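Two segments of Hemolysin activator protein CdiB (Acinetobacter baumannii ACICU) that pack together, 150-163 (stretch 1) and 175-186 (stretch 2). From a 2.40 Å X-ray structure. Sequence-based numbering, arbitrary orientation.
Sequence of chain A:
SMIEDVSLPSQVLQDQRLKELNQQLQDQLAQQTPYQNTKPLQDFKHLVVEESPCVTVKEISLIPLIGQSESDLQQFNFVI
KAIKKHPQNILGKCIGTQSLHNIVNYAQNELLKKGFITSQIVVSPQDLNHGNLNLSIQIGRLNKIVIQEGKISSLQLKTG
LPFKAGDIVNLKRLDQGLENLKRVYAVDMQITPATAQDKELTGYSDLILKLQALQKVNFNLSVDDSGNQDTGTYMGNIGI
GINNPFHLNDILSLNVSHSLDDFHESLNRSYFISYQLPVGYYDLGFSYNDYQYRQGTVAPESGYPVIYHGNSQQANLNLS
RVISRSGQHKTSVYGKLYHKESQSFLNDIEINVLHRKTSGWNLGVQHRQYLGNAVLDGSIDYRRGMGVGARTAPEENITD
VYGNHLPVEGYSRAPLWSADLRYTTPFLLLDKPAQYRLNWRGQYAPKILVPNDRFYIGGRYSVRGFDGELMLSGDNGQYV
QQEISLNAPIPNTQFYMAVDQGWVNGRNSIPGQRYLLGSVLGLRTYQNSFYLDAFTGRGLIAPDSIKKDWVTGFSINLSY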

# COMPACT_ATOMS: atom_id res chain seq x y z
N GLY A 150 10.41 26.72 -0.09
CA GLY A 150 9.66 26.02 0.93
C GLY A 150 10.43 25.88 2.23
O GLY A 150 11.66 25.86 2.26
N LYS A 151 9.69 25.76 3.33
CA LYS A 151 10.29 25.65 4.66
C LYS A 151 10.31 24.19 5.09
O LYS A 151 9.30 23.49 4.98
N ILE A 152 11.47 23.75 5.57
CA ILE A 152 11.62 22.39 6.09
C ILE A 152 12.70 22.42 7.16
O ILE A 152 13.81 22.91 6.92
N SER A 153 12.37 21.92 8.34
CA SER A 153 13.33 21.90 9.43
C SER A 153 14.44 20.90 9.13
O SER A 153 14.28 19.96 8.34
N SER A 154 15.59 21.11 9.77
CA SER A 154 16.71 20.19 9.60
C SER A 154 16.36 18.79 10.09
O SER A 154 16.83 17.80 9.53
N LEU A 155 15.53 18.69 11.13
CA LEU A 155 15.09 17.39 11.61
C LEU A 155 14.25 16.67 10.56
O LEU A 155 14.39 15.46 10.35
N GLN A 156 13.36 17.41 9.88
CA GLN A 156 12.54 16.83 8.83
C GLN A 156 13.39 16.19 7.74
O GLN A 156 13.10 15.08 7.28
N LEU A 157 14.45 16.89 7.30
CA LEU A 157 15.33 16.32 6.29
C LEU A 157 16.02 15.07 6.80
O LEU A 157 16.12 14.07 6.08
N LYS A 158 16.50 15.10 8.05
CA LYS A 158 17.23 13.96 8.59
C LYS A 158 16.34 12.72 8.69
O LYS A 158 16.78 11.60 8.40
N THR A 159 15.08 12.90 9.11
CA THR A 159 14.20 11.75 9.29
C THR A 159 13.53 11.32 7.99
O THR A 159 13.31 10.12 7.77
N GLY A 160 13.20 12.27 7.11
CA GLY A 160 12.57 11.93 5.85
C GLY A 160 13.52 11.38 4.80
O GLY A 160 13.12 10.55 3.98
N LEU A 161 14.78 11.81 4.81
CA LEU A 161 15.75 11.37 3.81
C LEU A 161 16.70 10.37 4.43
O LEU A 161 17.38 10.71 5.41
N PRO A 162 16.81 9.15 3.90
CA PRO A 162 17.73 8.17 4.49
C PRO A 162 19.19 8.40 4.11
O PRO A 162 20.03 7.52 4.30
N PHE A 163 19.50 9.59 3.59
CA PHE A 163 20.84 9.94 3.18
C PHE A 163 21.20 11.31 3.75
O PHE A 163 20.34 12.04 4.25
N ASP A 175 14.47 8.28 -4.19
CA ASP A 175 13.04 8.02 -4.37
C ASP A 175 12.35 7.81 -3.03
O ASP A 175 11.22 8.27 -2.84
N GLN A 176 12.99 7.10 -2.11
CA GLN A 176 12.41 6.89 -0.79
C GLN A 176 12.21 8.22 -0.07
O GLN A 176 11.11 8.51 0.42
N GLY A 177 13.26 9.04 -0.02
CA GLY A 177 13.14 10.34 0.62
C GLY A 177 12.13 11.24 -0.07
O GLY A 177 11.38 11.97 0.58
N LEU A 178 12.11 11.21 -1.40
CA LEU A 178 11.11 11.98 -2.14
C LEU A 178 9.70 11.55 -1.78
O LEU A 178 8.80 12.39 -1.64
N GLU A 179 9.47 10.24 -1.63
CA GLU A 179 8.13 9.76 -1.27
C GLU A 179 7.74 10.21 0.13
O GLU A 179 6.59 10.58 0.37
N ASN A 180 8.70 10.19 1.06
CA ASN A 180 8.43 10.65 2.42
C ASN A 180 8.07 12.13 2.44
O ASN A 180 7.20 12.55 3.21
N LEU A 181 8.73 12.94 1.60
CA LEU A 181 8.44 14.37 1.58
C LEU A 181 7.12 14.67 0.88
O LEU A 181 6.48 15.69 1.17
N LYS A 182 6.70 13.81 -0.05
CA LYS A 182 5.45 14.05 -0.76
C LYS A 182 4.22 13.76 0.08
O LYS A 182 3.11 14.03 -0.38
N ARG A 183 4.39 13.24 1.29
CA ARG A 183 3.25 13.12 2.19
C ARG A 183 2.77 14.48 2.66
O ARG A 183 1.57 14.68 2.87
N VAL A 184 3.68 15.44 2.81
CA VAL A 184 3.33 16.76 3.33
C VAL A 184 3.68 17.90 2.38
O VAL A 184 3.22 19.03 2.61
N TYR A 185 4.46 17.65 1.33
CA TYR A 185 4.82 18.68 0.37
C TYR A 185 4.46 18.26 -1.04
O TYR A 185 4.39 17.07 -1.36
N ALA A 186 4.23 19.26 -1.89
CA ALA A 186 4.43 19.10 -3.32
C ALA A 186 5.92 19.29 -3.60
O ALA A 186 6.48 20.34 -3.25

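Where two helices meet with little bulk between them, glycine often sets the closest approach, and larger side chains pack around it. The contact between residues 150-163 and 175-186 of CdiB illustrates the principle, burying about 450 Å² in all.

The nearest CA atoms across the stretches are those of Leu161 and Gly177, 4.2 Å apart. Leu161, just past the end of the first helix, directs its CA-to-CB bond away from the second stretch, yet its m,t rotamer brings the end of the chain back, so that CD2 of Leu161 sits 3.5 Å from CA of Gly177. A CB on Gly177 would fall 2.4 Å from CD2 of Leu161, a clash, and would also crowd Phe163. Gly160 in the first stretch has a milder constraint: a CB there would point toward the second helix, tight against CD2 of Leu181 at 3.3 Å, and would be crowded within its own helix by O of Gln156 at 3.0 Å. Pro162 points in beside Gly177, its CD 4.0 Å from Gly177 N.

The apolar packing centres on Leu181, whose CA-to-CB bond points sideways, although the end of its m,t side chain comes nearer to the first stretch. CD1 of Leu181 lies 4.1 Å from CD2 of Leu161, and CD2 of Leu181 lies 3.9 Å from CD1 of Ile152. Ile152, extended as t,t and pointing in, also brings CD1 to 3.8 Å from CE2 of Tyr185, joining the leucine cluster to the aromatic ring.

The polar contacts use backbone carbonyls that a helix end or loop leaves available. Asn180, pointing in with chi1 in m, donates from ND2 to Gly160 O at 2.9 Å, with a favourable angle of 158°. The same carbonyl receives a CA-H...O contact from Gly177, O of Gly160 to CA of Gly177 being 3.4 Å, so one oxygen contacts both residues. At the far end Tyr185, chi1 m, points in and has the largest area covered by the partner stretch. Its hydroxyl OH donates a weak hydrogen bond to Lys151 O at 2.7 Å. The inward-pointing Gln156 also places its side-chain amide near this hydroxyl, but that amide is probably turned over in the model.

Within the first stretch, Ser153 caps the helix that carries Gln156 and Gly160: with chi1 in p, OG of Ser153 accepts from Gln156 N at 3.0 Å.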

# COMPACT_ATOMS: atom_id res chain seq x y z
CB LYS A 151 9.52 26.49 5.68
CG LYS A 151 9.30 27.93 5.25
CD LYS A 151 10.57 28.58 4.73
CE LYS A 151 11.46 29.13 5.83
NZ LYS A 151 12.63 29.86 5.26
CB ILE A 152 11.94 21.38 4.97
CG1 ILE A 152 12.12 19.98 5.54
CG2 ILE A 152 13.17 21.80 4.17
CD1 ILE A 152 11.96 18.88 4.52
CB SER A 153 12.65 21.55 10.75
OG SER A 153 12.62 20.14 10.94
CB SER A 154 17.94 20.72 10.31
OG SER A 154 18.32 21.98 9.79
CB LEU A 155 14.32 17.55 12.92
CG LEU A 155 13.73 16.28 13.55
CD1 LEU A 155 14.83 15.27 13.85
CD2 LEU A 155 12.96 16.62 14.82
CB GLN A 156 11.62 17.89 8.24
CG GLN A 156 10.18 17.83 8.70
CD GLN A 156 9.36 18.96 8.12
OE1 GLN A 156 8.50 18.74 7.26
NE2 GLN A 156 9.62 20.18 8.58
CB LEU A 157 16.36 17.35 5.84
CG LEU A 157 15.89 18.50 4.96
CD1 LEU A 157 17.02 19.48 4.75
CD2 LEU A 157 15.37 17.98 3.63
CB LYS A 158 17.83 14.30 9.95
CG LYS A 158 18.24 13.08 10.76
CD LYS A 158 19.27 13.40 11.82
CE LYS A 158 19.66 12.13 12.57
NZ LYS A 158 20.73 12.37 13.58
CB THR A 159 13.14 12.04 10.35
OG1 THR A 159 12.32 13.15 9.93
CG2 THR A 159 13.79 12.37 11.68
CB LEU A 161 16.52 12.55 3.25
CG LEU A 161 15.71 13.72 2.70
CD1 LEU A 161 16.66 14.79 2.18
CD2 LEU A 161 14.78 13.25 1.60
CB PRO A 162 17.21 6.84 3.95
CG PRO A 162 16.59 7.20 2.64
CD PRO A 162 15.97 8.56 2.84
CB PHE A 163 20.99 9.95 1.65
CG PHE A 163 20.02 10.87 0.95
CD1 PHE A 163 20.35 12.19 0.73
CD2 PHE A 163 18.79 10.40 0.51
CE1 PHE A 163 19.46 13.04 0.08
CE2 PHE A 163 17.90 11.24 -0.13
CZ PHE A 163 18.24 12.57 -0.35
CB ASP A 175 12.84 6.80 -5.27
CG ASP A 175 13.08 7.10 -6.74
OD1 ASP A 175 13.31 8.28 -7.08
OD2 ASP A 175 13.04 6.15 -7.55
CB GLN A 176 13.30 5.97 0.04
CG GLN A 176 12.68 5.57 1.36
CD GLN A 176 11.40 4.78 1.18
OE1 GLN A 176 11.23 4.08 0.17
NE2 GLN A 176 10.49 4.89 2.14
CB LEU A 178 11.36 11.83 -3.64
CG LEU A 178 10.40 12.51 -4.61
CD1 LEU A 178 11.18 13.25 -5.68
CD2 LEU A 178 9.52 11.46 -5.25
CB GLU A 179 8.07 8.24 -1.39
CG GLU A 179 7.56 7.74 -2.72
CD GLU A 179 7.89 6.28 -2.95
OE1 GLU A 179 8.33 5.94 -4.06
OE2 GLU A 179 7.72 5.48 -2.01
CB ASN A 180 9.65 10.38 3.30
CG ASN A 180 9.87 8.91 3.54
OD1 ASN A 180 9.00 8.09 3.26
ND2 ASN A 180 11.04 8.56 4.08
CB LEU A 181 9.57 15.15 0.92
CG LEU A 181 10.94 15.14 1.60
CD1 LEU A 181 11.89 16.14 0.94
CD2 LEU A 181 10.80 15.42 3.08
CB LYS A 182 5.41 13.21 -2.04
CG LYS A 182 6.20 13.83 -3.19
CD LYS A 182 6.48 12.80 -4.27
CE LYS A 182 5.20 12.22 -4.86
NZ LYS A 182 4.48 13.19 -5.73
CB ARG A 183 3.60 12.24 3.39
CG ARG A 183 3.83 10.79 3.03
CD ARG A 183 4.18 9.97 4.25
NE ARG A 183 4.59 8.62 3.88
CZ ARG A 183 4.76 7.63 4.76
NH1 ARG A 183 4.54 7.84 6.05
NH2 ARG A 183 5.13 6.43 4.34
CB VAL A 184 3.99 17.00 4.71
CG1 VAL A 184 3.65 15.88 5.68
CG2 VAL A 184 5.49 17.13 4.56
CB TYR A 185 6.32 19.00 0.38
CG TYR A 185 6.87 19.53 1.68
CD1 TYR A 185 6.60 20.83 2.10
CD2 TYR A 185 7.71 18.75 2.46
CE1 TYR A 185 7.12 21.32 3.28
CE2 TYR A 185 8.23 19.22 3.64
CZ TYR A 185 7.93 20.50 4.05
OH TYR A 185 8.47 20.97 5.23
CB ALA A 186 3.59 20.11 -4.11